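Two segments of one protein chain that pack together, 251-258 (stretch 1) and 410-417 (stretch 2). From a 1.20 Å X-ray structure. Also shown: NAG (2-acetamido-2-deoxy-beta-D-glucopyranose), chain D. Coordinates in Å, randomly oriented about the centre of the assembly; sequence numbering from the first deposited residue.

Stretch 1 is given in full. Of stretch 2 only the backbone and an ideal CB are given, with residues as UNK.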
# COMPACT_ATOMS: atom_id res chain seq x y z
N ALA A 251 -17.48 5.89 13.10
CA ALA A 251 -18.71 5.14 12.86
C ALA A 251 -18.39 3.76 12.29
O ALA A 251 -17.72 3.61 11.27
CB ALA A 251 -19.61 5.91 11.90
N TRP A 252 -18.84 2.75 13.03
CA TRP A 252 -18.78 1.34 12.71
C TRP A 252 -20.24 0.89 12.58
O TRP A 252 -20.92 0.61 13.57
CB TRP A 252 -18.07 0.49 13.76
CG TRP A 252 -16.60 0.77 13.89
CD1 TRP A 252 -15.85 1.77 13.35
CD2 TRP A 252 -15.72 -0.07 14.66
NE1 TRP A 252 -14.54 1.61 13.75
CE2 TRP A 252 -14.43 0.48 14.54
CE3 TRP A 252 -15.91 -1.23 15.42
CZ2 TRP A 252 -13.31 -0.08 15.17
CZ3 TRP A 252 -14.80 -1.79 16.03
CH2 TRP A 252 -13.54 -1.23 15.90
N PRO A 253 -20.71 0.79 11.39
CA PRO A 253 -22.15 0.57 11.19
C PRO A 253 -22.60 -0.84 11.60
O PRO A 253 -21.82 -1.79 11.61
CB PRO A 253 -22.40 0.74 9.70
CG PRO A 253 -21.08 0.82 9.07
CD PRO A 253 -19.99 0.92 10.12
N ASP A 254 -23.89 -0.83 11.94
CA ASP A 254 -24.56 -2.08 12.26
C ASP A 254 -24.30 -3.06 11.11
O ASP A 254 -24.26 -2.82 9.90
CB ASP A 254 -26.03 -1.89 12.55
CG ASP A 254 -26.43 -1.36 13.92
OD1 ASP A 254 -25.59 -1.19 14.85
OD2 ASP A 254 -27.62 -1.06 14.17
N ASN A 255 -24.09 -4.29 11.51
CA ASN A 255 -23.87 -5.39 10.60
C ASN A 255 -22.56 -5.27 9.84
O ASN A 255 -22.41 -6.08 8.95
CB ASN A 255 -24.99 -5.50 9.54
CG ASN A 255 -26.34 -5.71 10.19
OD1 ASN A 255 -26.50 -6.38 11.21
ND2 ASN A 255 -27.35 -5.10 9.56
N GLY A 256 -21.65 -4.39 10.19
CA GLY A 256 -20.36 -4.31 9.45
C GLY A 256 -19.42 -5.46 9.76
O GLY A 256 -18.52 -5.79 8.97
N LEU A 257 -19.54 -6.15 10.91
CA LEU A 257 -18.59 -7.23 11.22
C LEU A 257 -18.93 -8.45 10.41
O LEU A 257 -20.08 -8.92 10.45
CB LEU A 257 -18.65 -7.52 12.72
CG LEU A 257 -17.55 -8.48 13.18
CD1 LEU A 257 -16.19 -7.80 13.25
CD2 LEU A 257 -17.93 -9.09 14.53
N PRO A 258 -18.01 -9.06 9.68
CA PRO A 258 -18.37 -10.32 8.99
C PRO A 258 -18.65 -11.47 9.94
O PRO A 258 -17.83 -11.77 10.82
CB PRO A 258 -17.10 -10.66 8.21
CG PRO A 258 -16.17 -9.51 8.32
CD PRO A 258 -16.63 -8.63 9.41
N UNK A 410 -12.96 -13.19 22.17
CA UNK A 410 -13.99 -12.47 22.91
C UNK A 410 -14.17 -11.08 22.34
O UNK A 410 -13.18 -10.38 22.09
CB UNK A 410 -13.64 -12.39 24.40
N UNK A 411 -15.43 -10.66 22.10
CA UNK A 411 -15.71 -9.31 21.64
C UNK A 411 -16.97 -8.83 22.35
O UNK A 411 -17.73 -9.62 22.93
CB UNK A 411 -15.87 -9.26 20.12
N UNK A 412 -17.21 -7.53 22.27
CA UNK A 412 -18.53 -7.05 22.72
C UNK A 412 -19.62 -7.61 21.81
O UNK A 412 -19.47 -7.72 20.59
CB UNK A 412 -18.58 -5.52 22.73
N UNK A 413 -20.78 -7.92 22.39
CA UNK A 413 -21.88 -8.44 21.60
C UNK A 413 -22.33 -7.48 20.50
O UNK A 413 -22.62 -7.90 19.39
CB UNK A 413 -23.06 -8.76 22.52
N UNK A 414 -22.41 -6.18 20.80
CA UNK A 414 -22.45 -5.13 19.81
C UNK A 414 -20.99 -4.82 19.48
O UNK A 414 -20.29 -4.22 20.26
CB UNK A 414 -23.21 -3.90 20.31
N UNK A 415 -20.54 -5.26 18.31
CA UNK A 415 -19.12 -5.23 17.97
C UNK A 415 -18.60 -3.79 17.97
O UNK A 415 -17.38 -3.63 18.04
CB UNK A 415 -18.88 -5.88 16.61
N UNK A 416 -19.46 -2.82 17.75
CA UNK A 416 -19.13 -1.39 17.66
C UNK A 416 -18.94 -0.76 19.03
O UNK A 416 -18.48 0.38 19.15
CB UNK A 416 -20.23 -0.64 16.90
N UNK A 417 -19.36 -1.46 20.08
CA UNK A 417 -19.50 -0.86 21.39
C UNK A 417 -18.20 -0.24 21.91
O UNK A 417 -17.12 -0.85 21.86
CB UNK A 417 -20.00 -1.91 22.38
C1 NAG D . -23.31 -0.35 19.12
C2 NAG D . -24.67 0.32 19.10
C3 NAG D . -24.54 1.75 18.58
C4 NAG D . -23.35 2.57 19.09
C5 NAG D . -22.05 1.75 19.15
C6 NAG D . -20.92 2.41 19.93
C7 NAG D . -26.48 -1.31 18.63
C8 NAG D . -27.07 -2.14 17.52
N2 NAG D . -25.62 -0.37 18.26
O3 NAG D . -25.78 2.41 18.61
O4 NAG D . -23.16 3.62 18.16
O5 NAG D . -22.39 0.52 19.76
O6 NAG D . -21.26 2.45 21.32
O7 NAG D . -27.11 -1.30 19.70

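Position 410 lies in a strand, at phi/psi -108/132, and its CB finds nothing of stretch 1 within 5.5 Å. The contact sets no requirement here; a strand-favouring residue would do, and Val 410 is one, with chi1 at t.

Position 411 continues the strand with its CA-to-CB bond toward stretch 1, yet the gap is wide. A side chain of some length would reach across, and what waits on the far side is the apolar end of Leu 257, so leucine, methionine, lysine or arginine would all be plausible. The residue is Arg 411. Its chain runs out with chi2 and chi3 both t, and CD2 of Leu 257 sits over one face of the guanidinium, 3.3 Å from NE of Arg 411. The polar edge remains free to serve its own stretch: NH1 of Arg 411 donates to the backbone O of position 412 at 2.8 Å and to the backbone O of position 413 at 3.0 Å.

Position 412 is out of reach, and stretch 1 has no say in it; many residues that tolerate an extended backbone would do. His 412 bonds through NE2 elsewhere in the structure. Position 413 is equally remote and would accept almost anything, and Ala 413 fills it with a single methyl.

Position 414 opens a type I turn, a place that often takes Asp, Asn or Ser, whose side chains can accept from the backbone ahead. Its CB points sideways, and the sugar C1 lies close by, which makes asparagine the natural reading. Asn 414 is the glycan anchor, with ND2 of Asn 414 bonded to NAG C1 at 1.5 Å, while OD1 of Asn 414 accepts from the backbone N of position 416 at 3.1 Å. A water lies between the stretches, 2.7 Å from Asn 414 OD1 and 2.8 Å from Asp 254 OD1, and can donate to either.

Position 415 is the most demanding. CB points toward stretch 1, 3.9 Å from CD2 of Leu 257, and the way ahead leads between Leu 257 and the Trp 252 ring to the carbonyl of Pro 253. A flat, long side chain suits this space; phenylalanine could supply the ring, but a donor at the tip would also answer the carbonyl. Tyr 415, with chi1 at p, does both. CB of Leu 257 stands over its face, 3.8 Å from the ring centroid, and CE3 of Trp 252 meets CE2 of Tyr 415 at 3.5 Å, the two rings nearly parallel but slid apart. Tyr 415 OH donates to O of Pro 253 at 2.7 Å, an oxygen that also accepts from N of Gly 256 to close the type II turn. A CB at Gly 256 would fall 2.5 Å from Tyr 415 OH, so the missing side chain leaves room for the hydroxyl.

Position 416 brings CB sideways to within 3.6 Å of O of Trp 252, with the sugar nearby, so space favours something small, and the glycosylation signal at 414 asks for serine or threonine here. Ser 416 adds a hydroxyl, whose OG shares a water with N of Trp 252, the water 2.9 Å from OG of Ser 416 and 3.0 Å from N of Trp 252.

Position 417 ends the turn facing away, unconstrained by stretch 1; small or polar residues are as good as others here. Ser 417 donates its backbone N to O of Asn 414 at 2.9 Å.

Stretch 2 410-417: VRHANYSS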
# COMPACT_ATOMS: atom_id res chain seq x y z
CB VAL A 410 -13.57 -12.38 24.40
CG1 VAL A 410 -14.68 -11.70 25.21
CG2 VAL A 410 -13.18 -13.74 24.98
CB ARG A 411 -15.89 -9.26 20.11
CG ARG A 411 -17.06 -10.09 19.61
CD ARG A 411 -17.35 -9.70 18.18
NE ARG A 411 -18.34 -10.50 17.48
CZ ARG A 411 -19.64 -10.26 17.58
NH1 ARG A 411 -20.14 -9.29 18.35
NH2 ARG A 411 -20.47 -11.03 16.86
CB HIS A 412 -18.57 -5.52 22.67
CG HIS A 412 -17.67 -4.87 23.68
ND1 HIS A 412 -18.02 -4.71 24.99
CD2 HIS A 412 -16.43 -4.34 23.56
CE1 HIS A 412 -17.05 -4.10 25.66
NE2 HIS A 412 -16.07 -3.87 24.80
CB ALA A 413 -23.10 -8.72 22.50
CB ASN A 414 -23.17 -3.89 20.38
CG ASN A 414 -23.08 -2.75 19.38
OD1 ASN A 414 -22.50 -2.82 18.30
ND2 ASN A 414 -23.63 -1.60 19.79
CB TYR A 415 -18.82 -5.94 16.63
CG TYR A 415 -18.98 -5.00 15.44
CD1 TYR A 415 -20.23 -4.72 14.89
CD2 TYR A 415 -17.86 -4.43 14.87
CE1 TYR A 415 -20.41 -3.88 13.82
CE2 TYR A 415 -17.99 -3.56 13.81
CZ TYR A 415 -19.24 -3.30 13.29
OH TYR A 415 -19.32 -2.45 12.23
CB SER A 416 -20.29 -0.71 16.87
OG SER A 416 -20.18 0.73 16.99
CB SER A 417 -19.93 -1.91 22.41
OG SER A 417 -20.04 -1.26 23.70
O HOH W 1 -20.44 3.20 15.48
O HOH W 2 -23.43 -2.70 15.79
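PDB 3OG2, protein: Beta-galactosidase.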